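Local coordinates for protein ALDH21) (Physcomitrella patens subsp. patens, PDB 5MZ5) that acts as an NADP(+)-dependent aldehyde dehydrogenase that oxidises succinic semialdehyde to succinate, at residues A148-R153 / G493-M498; V174-I179 / D500-K505. All coordinates share one frame; numbering follows the deposited sequence.

Interaction 1: residues A148-R153 / G493-M498; sequences AEESVR and GVKYAM. With GOL (glycerol), chain G.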
ATOM      1  N   ALA A 148     -12.208   1.594  15.362  1.00 20.01           N
ATOM      2  CA  ALA A 148     -12.299   3.057  15.445  1.00 20.53           C
ATOM      3  C   ALA A 148     -11.184   3.702  14.601  1.00 23.02           C
ATOM      4  O   ALA A 148     -11.452   4.630  13.833  1.00 21.26           O
ATOM      5  CB  ALA A 148     -12.189   3.519  16.905  1.00 21.87           C
ATOM      6  N   GLU A 149      -9.949   3.159  14.699  1.00 20.19           N
ATOM      7  CA  GLU A 149      -8.788   3.674  13.964  1.00 20.16           C
ATOM      8  C   GLU A 149      -8.854   3.383  12.485  1.00 21.84           C
ATOM      9  O   GLU A 149      -8.415   4.205  11.683  1.00 21.54           O
ATOM     10  CB  GLU A 149      -7.490   3.123  14.577  1.00 21.59           C
ATOM     11  CG  GLU A 149      -7.349   3.562  16.016  1.00 30.64           C
ATOM     12  CD  GLU A 149      -6.340   2.811  16.848  1.00 44.20           C
ATOM     13  OE1 GLU A 149      -5.610   1.948  16.306  1.00 37.10           O
ATOM     14  OE2 GLU A 149      -6.308   3.077  18.068  1.00 31.78           O
ATOM     15  N   GLU A 150      -9.393   2.205  12.121  1.00 17.79           N
ATOM     16  CA  GLU A 150      -9.559   1.786  10.735  1.00 16.70           C
ATOM     17  C   GLU A 150     -10.689   2.552  10.019  1.00 23.88           C
ATOM     18  O   GLU A 150     -10.597   2.759   8.810  1.00 25.33           O
ATOM     19  CB  GLU A 150      -9.785   0.276  10.628  1.00 17.14           C
ATOM     20  CG  GLU A 150      -8.571  -0.576  10.987  1.00 28.38           C
ATOM     21  CD  GLU A 150      -7.294  -0.388  10.179  1.00 43.38           C
ATOM     22  OE1 GLU A 150      -6.208  -0.689  10.724  1.00 36.06           O
ATOM     23  OE2 GLU A 150      -7.373   0.026   9.001  1.00 30.06           O
ATOM     24  N   SER A 151     -11.741   2.969  10.755  1.00 21.39           N
ATOM     25  CA  SER A 151     -12.889   3.710  10.190  1.00 21.23           C
ATOM     26  C   SER A 151     -12.496   5.019   9.466  1.00 25.03           C
ATOM     27  O   SER A 151     -13.198   5.426   8.532  1.00 23.80           O
ATOM     28  CB  SER A 151     -13.952   3.981  11.254  1.00 20.83           C
ATOM     29  OG  SER A 151     -13.546   4.997  12.150  1.00 22.92           O
ATOM     30  N   VAL A 152     -11.384   5.655   9.893  1.00 22.34           N
ATOM     31  CA  VAL A 152     -10.859   6.899   9.314  1.00 22.31           C
ATOM     32  C   VAL A 152      -9.673   6.630   8.370  1.00 27.24           C
ATOM     33  O   VAL A 152      -9.009   7.568   7.949  1.00 27.17           O
ATOM     34  CB  VAL A 152     -10.534   7.982  10.396  1.00 26.80           C
ATOM     35  CG1 VAL A 152     -11.805   8.533  11.034  1.00 26.81           C
ATOM     36  CG2 VAL A 152      -9.558   7.464  11.469  1.00 26.29           C
ATOM     37  N   ARG A 153      -9.445   5.360   7.999  1.00 25.23           N
ATOM     38  CA  ARG A 153      -8.329   4.939   7.145  1.00 25.07           C
ATOM     39  C   ARG A 153      -8.734   4.075   5.971  1.00 27.14           C
ATOM     40  O   ARG A 153      -7.922   3.269   5.511  1.00 26.10           O
ATOM     41  CB  ARG A 153      -7.309   4.142   7.971  1.00 25.83           C
ATOM     42  CG  ARG A 153      -6.356   5.019   8.674  1.00 25.17           C
ATOM     43  CD  ARG A 153      -5.565   4.293   9.756  1.00 23.01           C
ATOM     44  NE  ARG A 153      -4.688   5.291  10.349  1.00 24.92           N
ATOM     45  CZ  ARG A 153      -5.048   6.099  11.334  1.00 34.47           C
ATOM     46  NH1 ARG A 153      -6.213   5.925  11.951  1.00 20.63           N
ATOM     47  NH2 ARG A 153      -4.229   7.061  11.742  1.00 23.45           N
ATOM     48  N   GLY A 493     -10.311 -10.291  11.632  1.00 27.06           N
ATOM     49  CA  GLY A 493      -9.244  -9.391  12.036  1.00 27.92           C
ATOM     50  C   GLY A 493      -9.754  -8.134  11.361  1.00 29.75           C
ATOM     51  O   GLY A 493     -10.125  -8.174  10.177  1.00 28.01           O
ATOM     52  N   VAL A 494      -9.945  -7.075  12.143  1.00 25.92           N
ATOM     53  CA  VAL A 494     -10.710  -5.880  11.784  1.00 25.43           C
ATOM     54  C   VAL A 494     -10.524  -5.391  10.330  1.00 27.46           C
ATOM     55  O   VAL A 494     -11.525  -5.330   9.615  1.00 26.14           O
ATOM     56  CB  VAL A 494     -10.530  -4.732  12.795  1.00 29.01           C
ATOM     57  CG1 VAL A 494     -11.316  -3.505  12.362  1.00 28.76           C
ATOM     58  CG2 VAL A 494     -10.949  -5.169  14.194  1.00 28.92           C
ATOM     59  N   LYS A 495      -9.285  -5.047   9.890  1.00 24.09           N
ATOM     60  CA  LYS A 495      -9.093  -4.499   8.533  1.00 22.61           C
ATOM     61  C   LYS A 495      -9.433  -5.516   7.412  1.00 25.57           C
ATOM     62  O   LYS A 495      -9.932  -5.115   6.369  1.00 25.61           O
ATOM     63  CB  LYS A 495      -7.708  -3.849   8.353  1.00 24.07           C
ATOM     64  CG  LYS A 495      -6.516  -4.799   8.267  1.00 33.79           C
ATOM     65  CD  LYS A 495      -5.229  -3.986   8.113  1.00 45.17           C
ATOM     66  CE  LYS A 495      -4.032  -4.830   7.757  1.00 55.38           C
ATOM     67  NZ  LYS A 495      -2.757  -4.136   8.086  1.00 64.19           N
ATOM     68  N   TYR A 496      -9.264  -6.810   7.660  1.00 23.62           N
ATOM     69  CA  TYR A 496      -9.604  -7.877   6.695  1.00 22.56           C
ATOM     70  C   TYR A 496     -11.111  -8.120   6.652  1.00 24.59           C
ATOM     71  O   TYR A 496     -11.656  -8.290   5.563  1.00 23.58           O
ATOM     72  CB  TYR A 496      -8.817  -9.170   7.000  1.00 22.46           C
ATOM     73  CG  TYR A 496      -7.336  -8.912   7.184  1.00 23.12           C
ATOM     74  CD1 TYR A 496      -6.813  -8.599   8.437  1.00 24.62           C
ATOM     75  CD2 TYR A 496      -6.465  -8.920   6.095  1.00 23.59           C
ATOM     76  CE1 TYR A 496      -5.459  -8.305   8.604  1.00 22.16           C
ATOM     77  CE2 TYR A 496      -5.110  -8.618   6.251  1.00 24.19           C
ATOM     78  CZ  TYR A 496      -4.609  -8.345   7.511  1.00 30.78           C
ATOM     79  OH  TYR A 496      -3.272  -8.084   7.654  1.00 37.40           O
ATOM     80  N   ALA A 497     -11.799  -8.125   7.839  1.00 21.52           N
ATOM     81  CA  ALA A 497     -13.263  -8.266   7.882  1.00 20.71           C
ATOM     82  C   ALA A 497     -13.903  -7.075   7.159  1.00 25.78           C
ATOM     83  O   ALA A 497     -14.852  -7.272   6.398  1.00 25.75           O
ATOM     84  CB  ALA A 497     -13.767  -8.339   9.313  1.00 20.97           C
ATOM     85  N   MET A 498     -13.320  -5.852   7.330  1.00 20.78           N
ATOM     86  CA  MET A 498     -13.784  -4.640   6.639  1.00 19.73           C
ATOM     87  C   MET A 498     -13.736  -4.783   5.121  1.00 25.15           C
ATOM     88  O   MET A 498     -14.674  -4.356   4.463  1.00 22.58           O
ATOM     89  CB  MET A 498     -12.993  -3.409   7.076  1.00 20.50           C
ATOM     90  CG  MET A 498     -13.351  -2.967   8.444  1.00 22.42           C
ATOM     91  SD  MET A 498     -12.179  -1.775   9.085  1.00 25.17           S
ATOM     92  CE  MET A 498     -12.671  -0.323   8.081  1.00 20.71           C
TER
HETATM   93  C1  GOL G 503     -10.457  -1.211   3.713  1.00 54.89           C
HETATM   94  O1  GOL G 503      -9.613  -1.932   2.818  1.00 56.59           O
HETATM   95  C2  GOL G 503      -9.935  -1.192   5.131  1.00 51.22           C
HETATM   96  O2  GOL G 503      -9.089  -2.332   5.360  1.00 51.44           O
HETATM   97  C3  GOL G 503      -9.218   0.099   5.468  1.00 46.36           C
HETATM   98  O3  GOL G 503      -9.445   0.519   6.829  1.00 41.52           O

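Interaction 2: residues V174-I179 / D500-K505; sequences VKKFPI and DMLETK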
ATOM      1  N   VAL A 174     -10.082   4.613  -7.696  1.00 26.05           N
ATOM      2  CA  VAL A 174     -10.650   3.387  -7.141  1.00 26.33           C
ATOM      3  C   VAL A 174     -11.021   3.674  -5.693  1.00 31.88           C
ATOM      4  O   VAL A 174     -10.161   4.053  -4.909  1.00 33.54           O
ATOM      5  CB  VAL A 174      -9.687   2.178  -7.264  1.00 29.63           C
ATOM      6  CG1 VAL A 174     -10.355   0.903  -6.764  1.00 29.09           C
ATOM      7  CG2 VAL A 174      -9.210   2.002  -8.701  1.00 29.76           C
ATOM      8  N   LYS A 175     -12.298   3.519  -5.353  1.00 27.51           N
ATOM      9  CA  LYS A 175     -12.813   3.794  -4.018  1.00 27.43           C
ATOM     10  C   LYS A 175     -13.652   2.603  -3.560  1.00 30.40           C
ATOM     11  O   LYS A 175     -14.167   1.854  -4.382  1.00 30.04           O
ATOM     12  CB  LYS A 175     -13.648   5.096  -4.072  1.00 30.76           C
ATOM     13  CG  LYS A 175     -13.871   5.806  -2.765  1.00 44.83           C
ATOM     14  CD  LYS A 175     -14.209   7.260  -3.024  1.00 54.91           C
ATOM     15  CE  LYS A 175     -15.528   7.669  -2.423  1.00 61.37           C
ATOM     16  NZ  LYS A 175     -15.730   9.138  -2.536  1.00 67.25           N
ATOM     17  N   LYS A 176     -13.740   2.402  -2.244  1.00 26.75           N
ATOM     18  CA  LYS A 176     -14.495   1.306  -1.634  1.00 24.36           C
ATOM     19  C   LYS A 176     -15.770   1.826  -1.003  1.00 26.74           C
ATOM     20  O   LYS A 176     -15.771   2.891  -0.384  1.00 25.75           O
ATOM     21  CB  LYS A 176     -13.632   0.529  -0.629  1.00 25.46           C
ATOM     22  CG  LYS A 176     -12.546  -0.303  -1.286  1.00 37.65           C
ATOM     23  CD  LYS A 176     -11.615  -0.881  -0.250  1.00 55.45           C
ATOM     24  CE  LYS A 176     -10.391  -1.518  -0.860  1.00 64.74           C
ATOM     25  NZ  LYS A 176     -10.598  -2.971  -1.098  1.00 68.63           N
ATOM     26  N   PHE A 177     -16.868   1.092  -1.194  1.00 22.59           N
ATOM     27  CA  PHE A 177     -18.187   1.482  -0.707  1.00 22.20           C
ATOM     28  C   PHE A 177     -18.801   0.416   0.186  1.00 24.13           C
ATOM     29  O   PHE A 177     -18.553  -0.762  -0.056  1.00 23.09           O
ATOM     30  CB  PHE A 177     -19.114   1.739  -1.919  1.00 24.03           C
ATOM     31  CG  PHE A 177     -18.766   2.975  -2.713  1.00 25.20           C
ATOM     32  CD1 PHE A 177     -17.727   2.957  -3.644  1.00 27.74           C
ATOM     33  CD2 PHE A 177     -19.478   4.158  -2.535  1.00 27.00           C
ATOM     34  CE1 PHE A 177     -17.382   4.116  -4.352  1.00 28.92           C
ATOM     35  CE2 PHE A 177     -19.147   5.310  -3.258  1.00 30.67           C
ATOM     36  CZ  PHE A 177     -18.117   5.274  -4.180  1.00 28.18           C
ATOM     37  N   PRO A 178     -19.649   0.777   1.184  1.00 20.48           N
ATOM     38  CA  PRO A 178     -20.321  -0.274   1.976  1.00 20.46           C
ATOM     39  C   PRO A 178     -21.082  -1.270   1.089  1.00 23.73           C
ATOM     40  O   PRO A 178     -21.765  -0.846   0.154  1.00 24.72           O
ATOM     41  CB  PRO A 178     -21.288   0.513   2.881  1.00 21.64           C
ATOM     42  CG  PRO A 178     -20.733   1.900   2.933  1.00 25.60           C
ATOM     43  CD  PRO A 178     -20.075   2.132   1.608  1.00 21.21           C
ATOM     44  N   ILE A 179     -20.925  -2.577   1.341  1.00 20.79           N
ATOM     45  CA  ILE A 179     -21.608  -3.646   0.572  1.00 21.12           C
ATOM     46  C   ILE A 179     -23.139  -3.581   0.769  1.00 26.23           C
ATOM     47  O   ILE A 179     -23.886  -3.955  -0.139  1.00 26.13           O
ATOM     48  CB  ILE A 179     -21.027  -5.064   0.893  1.00 23.87           C
ATOM     49  CG1 ILE A 179     -21.433  -6.120  -0.187  1.00 23.83           C
ATOM     50  CG2 ILE A 179     -21.371  -5.548   2.343  1.00 23.40           C
ATOM     51  CD1 ILE A 179     -20.668  -7.468  -0.064  1.00 25.41           C
ATOM     52  N   ASP A 500     -14.271  -7.418   3.238  1.00 27.35           N
ATOM     53  CA  ASP A 500     -15.423  -8.204   2.803  1.00 26.21           C
ATOM     54  C   ASP A 500     -16.754  -7.441   2.876  1.00 28.38           C
ATOM     55  O   ASP A 500     -17.710  -7.819   2.203  1.00 28.35           O
ATOM     56  CB  ASP A 500     -15.489  -9.534   3.574  1.00 29.04           C
ATOM     57  CG  ASP A 500     -14.293 -10.439   3.277  1.00 41.04           C
ATOM     58  OD1 ASP A 500     -13.938 -10.587   2.092  1.00 45.51           O
ATOM     59  OD2 ASP A 500     -13.671 -10.922   4.223  1.00 43.89           O
ATOM     60  N   MET A 501     -16.804  -6.360   3.670  1.00 24.18           N
ATOM     61  CA  MET A 501     -17.976  -5.485   3.811  1.00 23.62           C
ATOM     62  C   MET A 501     -17.885  -4.258   2.889  1.00 26.81           C
ATOM     63  O   MET A 501     -18.686  -3.322   2.986  1.00 25.79           O
ATOM     64  CB  MET A 501     -18.137  -5.066   5.270  1.00 25.17           C
ATOM     65  CG  MET A 501     -18.586  -6.200   6.130  1.00 27.87           C
ATOM     66  SD  MET A 501     -18.466  -5.858   7.880  1.00 30.95           S
ATOM     67  CE  MET A 501     -18.663  -7.517   8.540  1.00 27.59           C
ATOM     68  N   LEU A 502     -16.898  -4.273   1.989  1.00 23.45           N
ATOM     69  CA  LEU A 502     -16.647  -3.181   1.051  1.00 23.65           C
ATOM     70  C   LEU A 502     -16.689  -3.652  -0.386  1.00 28.43           C
ATOM     71  O   LEU A 502     -16.236  -4.748  -0.693  1.00 28.63           O
ATOM     72  CB  LEU A 502     -15.296  -2.492   1.351  1.00 23.04           C
ATOM     73  CG  LEU A 502     -15.252  -1.581   2.588  1.00 26.64           C
ATOM     74  CD1 LEU A 502     -13.817  -1.311   3.023  1.00 26.93           C
ATOM     75  CD2 LEU A 502     -15.977  -0.266   2.362  1.00 23.65           C
ATOM     76  N   GLU A 503     -17.256  -2.826  -1.266  1.00 24.35           N
ATOM     77  CA  GLU A 503     -17.296  -3.100  -2.700  1.00 22.88           C
ATOM     78  C   GLU A 503     -16.404  -2.106  -3.414  1.00 25.31           C
ATOM     79  O   GLU A 503     -16.406  -0.922  -3.085  1.00 24.56           O
ATOM     80  CB  GLU A 503     -18.727  -3.064  -3.266  1.00 23.96           C
ATOM     81  CG  GLU A 503     -19.470  -4.382  -3.081  1.00 29.58           C
ATOM     82  CD  GLU A 503     -19.058  -5.543  -3.977  1.00 39.37           C
ATOM     83  OE1 GLU A 503     -19.703  -6.608  -3.876  1.00 41.65           O
ATOM     84  OE2 GLU A 503     -18.087  -5.409  -4.757  1.00 32.57           O
ATOM     85  N   THR A 504     -15.638  -2.592  -4.372  1.00 22.20           N
ATOM     86  CA  THR A 504     -14.751  -1.763  -5.182  1.00 23.09           C
ATOM     87  C   THR A 504     -15.547  -1.077  -6.303  1.00 25.68           C
ATOM     88  O   THR A 504     -16.342  -1.730  -6.976  1.00 26.42           O
ATOM     89  CB  THR A 504     -13.604  -2.626  -5.744  1.00 23.66           C
ATOM     90  OG1 THR A 504     -12.843  -3.112  -4.642  1.00 27.33           O
ATOM     91  CG2 THR A 504     -12.677  -1.838  -6.684  1.00 22.39           C
ATOM     92  N   LYS A 505     -15.312   0.227  -6.500  1.00 20.42           N
ATOM     93  CA  LYS A 505     -15.897   0.996  -7.604  1.00 18.87           C
ATOM     94  C   LYS A 505     -14.798   1.845  -8.205  1.00 21.14           C
ATOM     95  O   LYS A 505     -14.065   2.515  -7.480  1.00 19.55           O
ATOM     96  CB  LYS A 505     -17.078   1.873  -7.161  1.00 19.18           C
ATOM     97  CG  LYS A 505     -17.937   2.411  -8.320  1.00 21.55           C
ATOM     98  CD  LYS A 505     -19.003   3.426  -7.864  1.00 22.06           C
ATOM     99  CE  LYS A 505     -19.946   2.898  -6.778  1.00 16.54           C
ATOM    100  NZ  LYS A 505     -21.018   3.873  -6.418  1.00 22.70           N
TER
HETATM  101  O   HOH W   1     -12.945  -4.916  -0.705  1.00 42.84           O

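Interaction 1: residues A148-R153 / G493-M498
Glu150, on the last turn of helix 130-151, faces Lys495, on the first turn of helix 494-500, with 6.7 Å between their CA atoms, and the gap is filled mainly by side chains. Three residues of helix 494-500 touch Glu150. Met498 reaches its root, with SD 3.5 Å from Glu150 CB; the thioether then bends at its last torsion (chi3 73°), which lays the CE methyl 3.8 Å from Glu150 O. Val494 touches the next carbon, its CG1 4.2 Å from Glu150 CG. Lys495 meets the carboxylate with its CB, 3.9 Å from Glu150 CD, while the rest of the lysine extends away. This is packing of a helix end against a helix start in the aldehyde dehydrogenase fold, close to the tetramer interfaces: Glu150 OE1 forms a salt bridge with Arg153 of the second subunit, and Lys495 NZ makes a long, weak ion pair with Glu157 of the third. A bend at chi2 (-60°) folds the Glu150 chain so that OE2 accepts a hydrogen bond of 3.0 Å from glycerol O3. Glycerol O2 donates to Lys495 O at 3.1 Å, so the bound molecule bridges both helices, and Asp499 also binds it. Arg153 folds back over its own helix end, NH1 donating to Glu149 O at 2.8 Å with that oxygen in the guanidinium plane.

Interaction 2: residues V174-I179 / D500-K505
Phe177 and Lys505 meet on one face of a two-strand ladder, the end of the lysine, CE and NZ, lying over one face of the ring while its CB touches the rim at CE1. Lys505 NZ stands 3.9 Å from the centroid of the Phe177 ring and 12° off its normal, a cation-pi contact, with CE making a CH-pi contact beside it. The bend at chi3 of Lys505 (-56°) folds the amino end over the ring, and Phe458 O and Met461 O of the third subunit accept hydrogen bonds from NZ. An alanine in place of Phe177 would probably leave the Lys505 chain without the surface it lies on and open a gap beside Glu459 of that subunit. Further along, Ile179 CG1 packs 3.9 Å from Glu503 CG, while the carboxylate of Glu503 forms a salt bridge with Arg491 of the third subunit. Lys176 and Thr504 point to the other face; Val174 CG1 meets Thr504 CG2 at 3.6 Å, and Leu502 CD2 lies 3.9 Å from Lys176 CB. A water joins Lys176 NZ to Leu502 O. Behind these side chains, backbone hydrogen bonds run both ways in the hydrogen-bonded pairs Lys175-Lys505 and Phe177-Glu503, and Ile179 N donates to Met501 O at 2.9 Å. The strands run antiparallel at 144°, joining 170-178, the middle strand of a three-stranded sheet, to 502-510, its outer strand within this chain: the oligomerisation sheet of the aldehyde dehydrogenase fold.

Interaction 1 and interaction 2 have centres about 13 Å apart, on the same side of the chain's centre. Their segments alternate along the sequence: 148-153, then 174-179, and more than 300 residues later 493-498 and 500-505. Helix 494-500 runs almost directly into strand 502-510, so one C-terminal passage packs first against the end of helix 130-151 and then pairs with strand 170-178. Helix 193-205 touches both sites, through Met498 in interaction 1 and through Pro178, Met501 and Leu502 in interaction 2. Both contacts also meet the third subunit, placing this return of the C-terminal chain beside the interfaces of the tetramer.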